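Local coordinates for thiamine phosphate pyrophosphorylase (Bacteroides thetaiotaomicron VPI-5482, PDB 3CEU), which probably catalyses the joining of the pyrimidine and thiazole halves of thiamine to give thiamine phosphate, a step of thiamine diphosphate biosynthesis, at residues A[27-32]-A[108-113]; A[61-66]-A[72-77]; A[132-137]-A[162-167]. All coordinates share one frame; numbering follows the deposited sequence.

All three contacts belong to one closed barrel of eight parallel strands. Contact 1 is core: its centre lies about 5 Å from the chain centre, and aromatic side chains meet across the interior around a hydrogen bond. Contact 2, its centre about 13 Å from the same point, joins the turn and short helix of one beta-alpha-beta unit to its second strand by packing over a phenylalanine face. Contact 3, centred about 19 Å from it, lies in the helical layer, with the exposed Arg135 at one side of the Phe164 ring. Contacts 1 and 2 touch at His31 and His75, contacts 1 and 3 through Met113, while nearest atoms of contacts 2 and 3 are about 11 Å apart.

Contact 1: residues A[27-32]-A[108-113]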
# COMPACT_ATOMS: atom_id res chain seq x y z
N LEU A 27 -4.58 -4.80 -9.44
CA LEU A 27 -4.03 -4.20 -8.23
C LEU A 27 -5.05 -4.31 -7.08
O LEU A 27 -6.16 -3.80 -7.18
CB LEU A 27 -3.70 -2.74 -8.48
CG LEU A 27 -3.38 -1.89 -7.24
CD1 LEU A 27 -2.16 -2.44 -6.49
CD2 LEU A 27 -3.12 -0.48 -7.70
N ASP A 28 -4.68 -4.98 -6.00
CA ASP A 28 -5.60 -5.13 -4.88
C ASP A 28 -5.97 -3.76 -4.30
O ASP A 28 -7.11 -3.31 -4.43
CB ASP A 28 -4.98 -6.00 -3.78
CG ASP A 28 -4.75 -7.44 -4.23
OD1 ASP A 28 -5.76 -8.18 -4.45
OD2 ASP A 28 -3.57 -7.86 -4.36
N ILE A 29 -4.99 -3.09 -3.69
CA ILE A 29 -5.20 -1.79 -3.06
C ILE A 29 -4.17 -0.73 -3.44
O ILE A 29 -3.00 -1.02 -3.70
CB ILE A 29 -5.20 -1.94 -1.51
CG1 ILE A 29 -6.29 -2.92 -1.07
CG2 ILE A 29 -5.42 -0.59 -0.84
CD1 ILE A 29 -6.29 -3.23 0.42
N LEU A 30 -4.63 0.52 -3.47
CA LEU A 30 -3.79 1.67 -3.81
C LEU A 30 -3.83 2.64 -2.64
O LEU A 30 -4.90 3.05 -2.21
CB LEU A 30 -4.32 2.38 -5.05
CG LEU A 30 -3.56 3.64 -5.43
CD1 LEU A 30 -2.16 3.28 -5.89
CD2 LEU A 30 -4.29 4.38 -6.53
N HIS A 31 -2.65 2.98 -2.14
CA HIS A 31 -2.53 3.93 -1.04
C HIS A 31 -2.09 5.27 -1.60
O HIS A 31 -0.94 5.44 -2.03
CB HIS A 31 -1.53 3.43 0.01
CG HIS A 31 -2.16 2.66 1.13
ND1 HIS A 31 -2.21 3.13 2.43
CD2 HIS A 31 -2.82 1.47 1.14
CE1 HIS A 31 -2.87 2.27 3.18
NE2 HIS A 31 -3.26 1.26 2.43
N LEU A 32 -3.02 6.22 -1.60
CA LEU A 32 -2.77 7.56 -2.10
C LEU A 32 -2.06 8.37 -1.03
O LEU A 32 -2.66 8.72 -0.01
CB LEU A 32 -4.09 8.24 -2.48
CG LEU A 32 -4.05 9.67 -3.01
CD1 LEU A 32 -3.13 9.76 -4.22
CD2 LEU A 32 -5.46 10.12 -3.37
N TYR A 108 -7.89 -1.69 13.90
CA TYR A 108 -7.86 -1.23 12.53
C TYR A 108 -8.25 -2.37 11.61
O TYR A 108 -8.23 -3.53 12.02
CB TYR A 108 -6.45 -0.74 12.17
CG TYR A 108 -6.03 0.49 12.93
CD1 TYR A 108 -6.41 1.77 12.51
CD2 TYR A 108 -5.29 0.38 14.11
CE1 TYR A 108 -6.07 2.90 13.25
CE2 TYR A 108 -4.94 1.51 14.85
CZ TYR A 108 -5.34 2.76 14.41
OH TYR A 108 -5.01 3.87 15.14
N ASP A 109 -8.62 -2.04 10.38
CA ASP A 109 -8.98 -3.07 9.42
C ASP A 109 -7.73 -3.85 9.08
O ASP A 109 -7.78 -5.05 8.79
CB ASP A 109 -9.58 -2.40 8.19
CG ASP A 109 -10.94 -1.81 8.48
OD1 ASP A 109 -11.90 -2.59 8.62
OD2 ASP A 109 -11.04 -0.58 8.61
N TYR A 110 -6.60 -3.15 9.12
CA TYR A 110 -5.28 -3.72 8.91
C TYR A 110 -4.26 -2.66 9.18
O TYR A 110 -4.57 -1.47 9.15
CB TYR A 110 -5.08 -4.28 7.49
CG TYR A 110 -5.15 -3.33 6.31
CD1 TYR A 110 -4.26 -2.27 6.16
CD2 TYR A 110 -6.05 -3.57 5.27
CE1 TYR A 110 -4.27 -1.48 5.00
CE2 TYR A 110 -6.06 -2.80 4.12
CZ TYR A 110 -5.17 -1.75 3.98
OH TYR A 110 -5.21 -1.01 2.82
N VAL A 111 -3.04 -3.08 9.48
CA VAL A 111 -1.97 -2.14 9.76
C VAL A 111 -0.74 -2.51 8.95
O VAL A 111 -0.59 -3.65 8.50
CB VAL A 111 -1.57 -2.14 11.25
CG1 VAL A 111 -2.80 -1.90 12.13
CG2 VAL A 111 -0.90 -3.45 11.61
N PHE A 112 0.13 -1.52 8.76
CA PHE A 112 1.39 -1.71 8.05
C PHE A 112 2.42 -2.06 9.12
O PHE A 112 2.25 -1.71 10.28
CB PHE A 112 1.83 -0.41 7.36
CG PHE A 112 1.13 -0.13 6.06
CD1 PHE A 112 0.07 -0.93 5.64
CD2 PHE A 112 1.54 0.92 5.25
CE1 PHE A 112 -0.56 -0.70 4.43
CE2 PHE A 112 0.90 1.16 4.04
CZ PHE A 112 -0.15 0.34 3.63
N MSE A 113 3.49 -2.74 8.73
CA MSE A 113 4.54 -3.05 9.68
C MSE A 113 5.85 -2.75 8.98
O MSE A 113 6.12 -3.27 7.89
CB MSE A 113 4.50 -4.52 10.11
CG MSE A 113 5.31 -4.80 11.36
SE MSE A 113 5.62 -6.68 11.71
CE MSE A 113 7.47 -6.58 12.28
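His31 and Tyr110 meet inside the barrel through a hydrogen bond: His31 NE2 lies 3.0 Å from Tyr110 OH, with an angle of 161° at the hydrogen, and either group could be the donor. The hydroxyl sits at the edge of the imidazole, near its plane, so the ring nitrogen is used end-on. Phe112 takes one imidazole face instead. Its CZ stands 3.3 Å above the ring plane, displaced toward the rim, and comes 3.4 Å from His31 CE1; the planes are inclined at 42°, an oblique pairing. The histidine is thus gripped at an edge and over a face, while His31 ND1 is hydrogen-bonded to His60 NE2, so both ring nitrogens have partners and rotation of the imidazole is restrained.

Ile29, by contrast, adds only van der Waals contact, with about half the buried area of His31. It extends CD1 to 3.4 Å from Tyr110 OH and 3.7 Å from Tyr110 CE2, with CG1 anti to the carbonyl carbon and CD1 continuing the extended chain toward the phenol. Only 183 Å² is buried in all, because side chains alone span the gap between strand axes 12.6 Å apart. No solvent side is evident at this meeting: all four touching residues are buried.

Strands 29-32 and 110-113 are the second and sixth of a TIM-like barrel, inclined at 70° across its interior. Selenomethionine Met72 touches Ile29 and Tyr110, the His75 ring meets His31 edge-to-face, and strands 2-6 and 147-150 pack beside His31 and Phe112 respectively.

Contact 2: residues A[61-66]-A[72-77]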
# COMPACT_ATOMS: atom_id res chain seq x y z
N GLU A 61 -4.14 11.68 2.98
CA GLU A 61 -4.35 13.10 3.18
C GLU A 61 -5.78 13.48 2.85
O GLU A 61 -6.51 12.69 2.25
CB GLU A 61 -3.37 13.91 2.31
CG GLU A 61 -1.92 13.94 2.83
CD GLU A 61 -1.12 12.67 2.52
OE1 GLU A 61 -0.12 12.41 3.24
OE2 GLU A 61 -1.47 11.96 1.56
N HIS A 62 -6.19 14.67 3.26
CA HIS A 62 -7.54 15.15 2.97
C HIS A 62 -8.54 14.01 3.05
O HIS A 62 -9.06 13.53 2.03
CB HIS A 62 -7.56 15.77 1.58
CG HIS A 62 -6.50 16.80 1.39
ND1 HIS A 62 -6.36 17.89 2.23
CD2 HIS A 62 -5.51 16.91 0.47
CE1 HIS A 62 -5.34 18.61 1.83
NE2 HIS A 62 -4.80 18.04 0.77
N PHE A 63 -8.81 13.60 4.28
CA PHE A 63 -9.72 12.51 4.55
C PHE A 63 -11.13 12.76 4.03
O PHE A 63 -11.89 11.82 3.82
CB PHE A 63 -9.73 12.23 6.06
CG PHE A 63 -8.43 11.65 6.58
CD1 PHE A 63 -8.10 11.76 7.93
CD2 PHE A 63 -7.56 10.96 5.74
CE1 PHE A 63 -6.93 11.18 8.44
CE2 PHE A 63 -6.39 10.37 6.24
CZ PHE A 63 -6.07 10.49 7.60
N TYR A 64 -11.49 14.02 3.78
CA TYR A 64 -12.83 14.30 3.29
C TYR A 64 -13.03 13.67 1.91
O TYR A 64 -14.16 13.42 1.49
CB TYR A 64 -13.07 15.80 3.21
CG TYR A 64 -12.56 16.43 1.93
CD1 TYR A 64 -11.21 16.76 1.77
CD2 TYR A 64 -13.43 16.67 0.87
CE1 TYR A 64 -10.74 17.30 0.58
CE2 TYR A 64 -12.97 17.21 -0.32
CZ TYR A 64 -11.63 17.53 -0.46
OH TYR A 64 -11.20 18.06 -1.64
N LEU A 65 -11.93 13.43 1.20
CA LEU A 65 -11.99 12.83 -0.13
C LEU A 65 -12.54 11.41 -0.06
O LEU A 65 -13.02 10.87 -1.06
CB LEU A 65 -10.61 12.78 -0.77
CG LEU A 65 -9.98 14.13 -1.10
CD1 LEU A 65 -8.52 13.92 -1.49
CD2 LEU A 65 -10.76 14.82 -2.21
N LYS A 66 -12.47 10.81 1.12
CA LYS A 66 -12.95 9.45 1.31
C LYS A 66 -14.41 9.29 0.88
O LYS A 66 -14.72 8.39 0.10
CB LYS A 66 -12.78 9.03 2.77
CG LYS A 66 -12.95 7.54 3.04
CD LYS A 66 -14.41 7.12 3.15
CE LYS A 66 -14.52 5.66 3.61
NZ LYS A 66 -15.93 5.17 3.68
N MSE A 72 -12.00 3.85 -0.53
CA MSE A 72 -12.11 2.70 0.36
C MSE A 72 -12.09 3.12 1.83
O MSE A 72 -12.94 2.69 2.61
CB MSE A 72 -10.97 1.73 0.08
CG MSE A 72 -11.05 0.42 0.83
SE MSE A 72 -9.74 -0.90 0.23
CE MSE A 72 -8.62 -0.97 1.80
N GLY A 73 -11.12 3.95 2.19
CA GLY A 73 -10.98 4.41 3.56
C GLY A 73 -9.78 5.34 3.74
O GLY A 73 -9.27 5.91 2.78
N ILE A 74 -9.31 5.47 4.98
CA ILE A 74 -8.19 6.34 5.28
C ILE A 74 -7.06 5.65 6.04
O ILE A 74 -7.27 4.61 6.70
CB ILE A 74 -8.66 7.53 6.11
CG1 ILE A 74 -9.16 7.04 7.47
CG2 ILE A 74 -9.77 8.27 5.38
CD1 ILE A 74 -9.44 8.13 8.47
N HIS A 75 -5.87 6.22 5.96
CA HIS A 75 -4.70 5.68 6.65
C HIS A 75 -4.17 6.78 7.55
O HIS A 75 -3.61 7.76 7.07
CB HIS A 75 -3.61 5.29 5.65
CG HIS A 75 -2.54 4.44 6.25
ND1 HIS A 75 -2.75 3.12 6.59
CD2 HIS A 75 -1.25 4.71 6.56
CE1 HIS A 75 -1.63 2.62 7.08
NE2 HIS A 75 -0.71 3.56 7.07
N LEU A 76 -4.35 6.63 8.85
CA LEU A 76 -3.88 7.65 9.78
C LEU A 76 -2.36 7.74 9.75
O LEU A 76 -1.67 6.73 9.61
CB LEU A 76 -4.36 7.32 11.19
CG LEU A 76 -5.86 7.03 11.26
CD1 LEU A 76 -6.24 6.65 12.69
CD2 LEU A 76 -6.64 8.23 10.79
N ASN A 77 -1.84 8.95 9.88
CA ASN A 77 -0.40 9.14 9.86
C ASN A 77 0.01 10.41 10.58
O ASN A 77 -0.83 11.19 11.00
CB ASN A 77 0.11 9.14 8.41
CG ASN A 77 -0.42 10.31 7.61
OD1 ASN A 77 0.07 11.44 7.75
ND2 ASN A 77 -1.41 10.05 6.78
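Glu61 and Asn77 mark one end of this contact, which joins the loop and short helix of a beta-alpha-beta unit to its second strand, 73-75, in the TIM-like barrel. Their approach is loose, Glu61 OE1 lying 4.4 Å from Asn77 ND2; the other carboxylate oxygen, OE2, accepts a hydrogen bond from Lys34 N.

A type I turn from His62 to Leu65 follows, closed by Leu65 N to His62 O, and it presents Phe63 to the strand. This ring carries the packing. Ile74 crosses it at about a right angle and sets CD1 over one face, 3.9 Å from the ring centroid and 11° off the normal, a CH-pi contact. Ile74 CG2 presses near the rim of the ring, 3.5 Å from Phe63 CD2. Both branches can reach the ring because CG1 sits between the backbone N and the carbonyl carbon (chi1 65°), leaving CG2 beside the N. His75 O lies at the edge of the ring, near its plane, and Leu76 CD2 approaches obliquely, 3.8 Å from Phe63 CE1.

Lys66, on helix 65-68, runs its aliphatic chain along the backbone of the strand. Its CG packs 3.7 Å from Gly73 CA, and the bend at chi2 carries CE to 3.5 Å from Met72 O.

Beyond strand 73-75, Asn77 ND2 is hydrogen-bonded to His60 O and also donates to His75 O, at 3.2 Å with the donor tilted 15° from the carbonyl plane.

Contact 3: residues A[132-137]-A[162-167]; sequences EELREA and KDFGFG
The Phe164 ring takes Leu134 over one face and Arg135 at its edge. Leu134 CD2 stands above the ring centre, 3.6 Å from the centroid and 11° off the normal, a CH-pi contact, while Leu134 CB comes 3.6 Å from Phe164 CE2. Near the ring plane, Arg135 CG lies 3.8 Å from that same CE2. The guanidinium and phenyl planes are only 13° apart, yet the group meets the ring obliquely; a bend at chi3 (-78°) folds it back, with NH1 4.0 Å from Phe164 CE2.

These residues pack helix 131-139 of the TIM-like barrel against the end of helix 158-163, in the layer of helices outside the strands. A Schellman motif ends the second helix: Gly165 leaves helical geometry with positive phi, and its N bonds back to Lys162 O at 3.2 Å.

An alanine in place of Phe164 is likely to leave Leu134 CD2 without the ring face it sits over and open a gap between the two helices. Deeper in, Leu134 and Phe166 both touch Met113 on strand 110-113.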
# COMPACT_ATOMS: atom_id res chain seq x y z
N GLU A 132 14.36 -14.01 12.88
CA GLU A 132 13.99 -14.96 13.93
C GLU A 132 12.84 -14.44 14.82
O GLU A 132 11.89 -15.17 15.10
CB GLU A 132 15.23 -15.28 14.78
CG GLU A 132 15.10 -16.53 15.63
CD GLU A 132 16.40 -16.85 16.36
OE1 GLU A 132 16.81 -16.06 17.23
OE2 GLU A 132 17.00 -17.91 16.05
N GLU A 133 12.93 -13.19 15.25
CA GLU A 133 11.88 -12.62 16.09
C GLU A 133 10.62 -12.47 15.24
O GLU A 133 9.50 -12.44 15.75
CB GLU A 133 12.30 -11.26 16.66
CG GLU A 133 12.32 -10.12 15.65
CD GLU A 133 12.54 -8.75 16.30
OE1 GLU A 133 13.67 -8.50 16.79
OE2 GLU A 133 11.59 -7.94 16.33
N LEU A 134 10.83 -12.37 13.93
CA LEU A 134 9.72 -12.23 13.00
C LEU A 134 8.96 -13.56 12.94
O LEU A 134 7.73 -13.58 12.90
CB LEU A 134 10.25 -11.86 11.61
CG LEU A 134 9.59 -10.66 10.93
CD1 LEU A 134 9.78 -9.41 11.78
CD2 LEU A 134 10.20 -10.46 9.56
N ARG A 135 9.70 -14.66 12.95
CA ARG A 135 9.08 -15.97 12.92
C ARG A 135 8.38 -16.26 14.25
O ARG A 135 7.32 -16.88 14.28
CB ARG A 135 10.13 -17.05 12.61
CG ARG A 135 10.45 -17.16 11.12
CD ARG A 135 11.37 -18.34 10.81
NE ARG A 135 12.76 -18.07 11.15
CZ ARG A 135 13.61 -17.42 10.36
NH1 ARG A 135 13.22 -16.96 9.18
NH2 ARG A 135 14.87 -17.22 10.76
N GLU A 136 8.97 -15.81 15.34
CA GLU A 136 8.37 -16.02 16.65
C GLU A 136 7.03 -15.28 16.69
O GLU A 136 6.04 -15.79 17.21
CB GLU A 136 9.30 -15.50 17.75
CG GLU A 136 10.69 -16.12 17.71
CD GLU A 136 10.72 -17.55 18.22
OE1 GLU A 136 9.90 -18.37 17.76
OE2 GLU A 136 11.59 -17.85 19.07
N ALA A 137 7.01 -14.08 16.11
CA ALA A 137 5.80 -13.27 16.06
C ALA A 137 4.81 -13.87 15.07
O ALA A 137 3.63 -13.53 15.09
CB ALA A 137 6.15 -11.84 15.65
N LYS A 162 5.64 -13.51 2.39
CA LYS A 162 4.42 -14.30 2.50
C LYS A 162 4.72 -15.54 3.33
O LYS A 162 3.82 -16.17 3.89
CB LYS A 162 3.88 -14.70 1.13
CG LYS A 162 4.53 -15.92 0.50
CD LYS A 162 3.49 -16.79 -0.20
CE LYS A 162 2.79 -16.05 -1.34
NZ LYS A 162 1.69 -16.88 -1.93
N ASP A 163 6.00 -15.88 3.42
CA ASP A 163 6.43 -17.04 4.21
C ASP A 163 6.25 -16.71 5.68
O ASP A 163 6.00 -17.59 6.50
CB ASP A 163 7.89 -17.35 3.93
CG ASP A 163 8.09 -18.05 2.60
OD1 ASP A 163 7.17 -18.00 1.75
OD2 ASP A 163 9.17 -18.64 2.39
N PHE A 164 6.38 -15.43 6.01
CA PHE A 164 6.23 -14.96 7.38
C PHE A 164 4.76 -14.92 7.82
O PHE A 164 4.47 -14.67 8.99
CB PHE A 164 6.85 -13.57 7.54
CG PHE A 164 8.35 -13.58 7.63
CD1 PHE A 164 9.12 -12.94 6.67
CD2 PHE A 164 8.99 -14.19 8.70
CE1 PHE A 164 10.51 -12.90 6.77
CE2 PHE A 164 10.38 -14.15 8.82
CZ PHE A 164 11.14 -13.51 7.85
N GLY A 165 3.85 -15.16 6.89
CA GLY A 165 2.43 -15.15 7.23
C GLY A 165 1.74 -13.81 7.04
O GLY A 165 0.56 -13.67 7.38
N PHE A 166 2.46 -12.84 6.50
CA PHE A 166 1.91 -11.50 6.24
C PHE A 166 0.69 -11.58 5.34
O PHE A 166 0.67 -12.32 4.35
CB PHE A 166 2.97 -10.60 5.59
CG PHE A 166 3.96 -10.00 6.57
CD1 PHE A 166 3.54 -9.08 7.52
CD2 PHE A 166 5.30 -10.38 6.55
CE1 PHE A 166 4.43 -8.54 8.45
CE2 PHE A 166 6.20 -9.85 7.48
CZ PHE A 166 5.76 -8.92 8.43
N GLY A 167 -0.34 -10.81 5.67
CA GLY A 167 -1.54 -10.81 4.85
C GLY A 167 -1.37 -9.96 3.60
O GLY A 167 -2.30 -9.79 2.82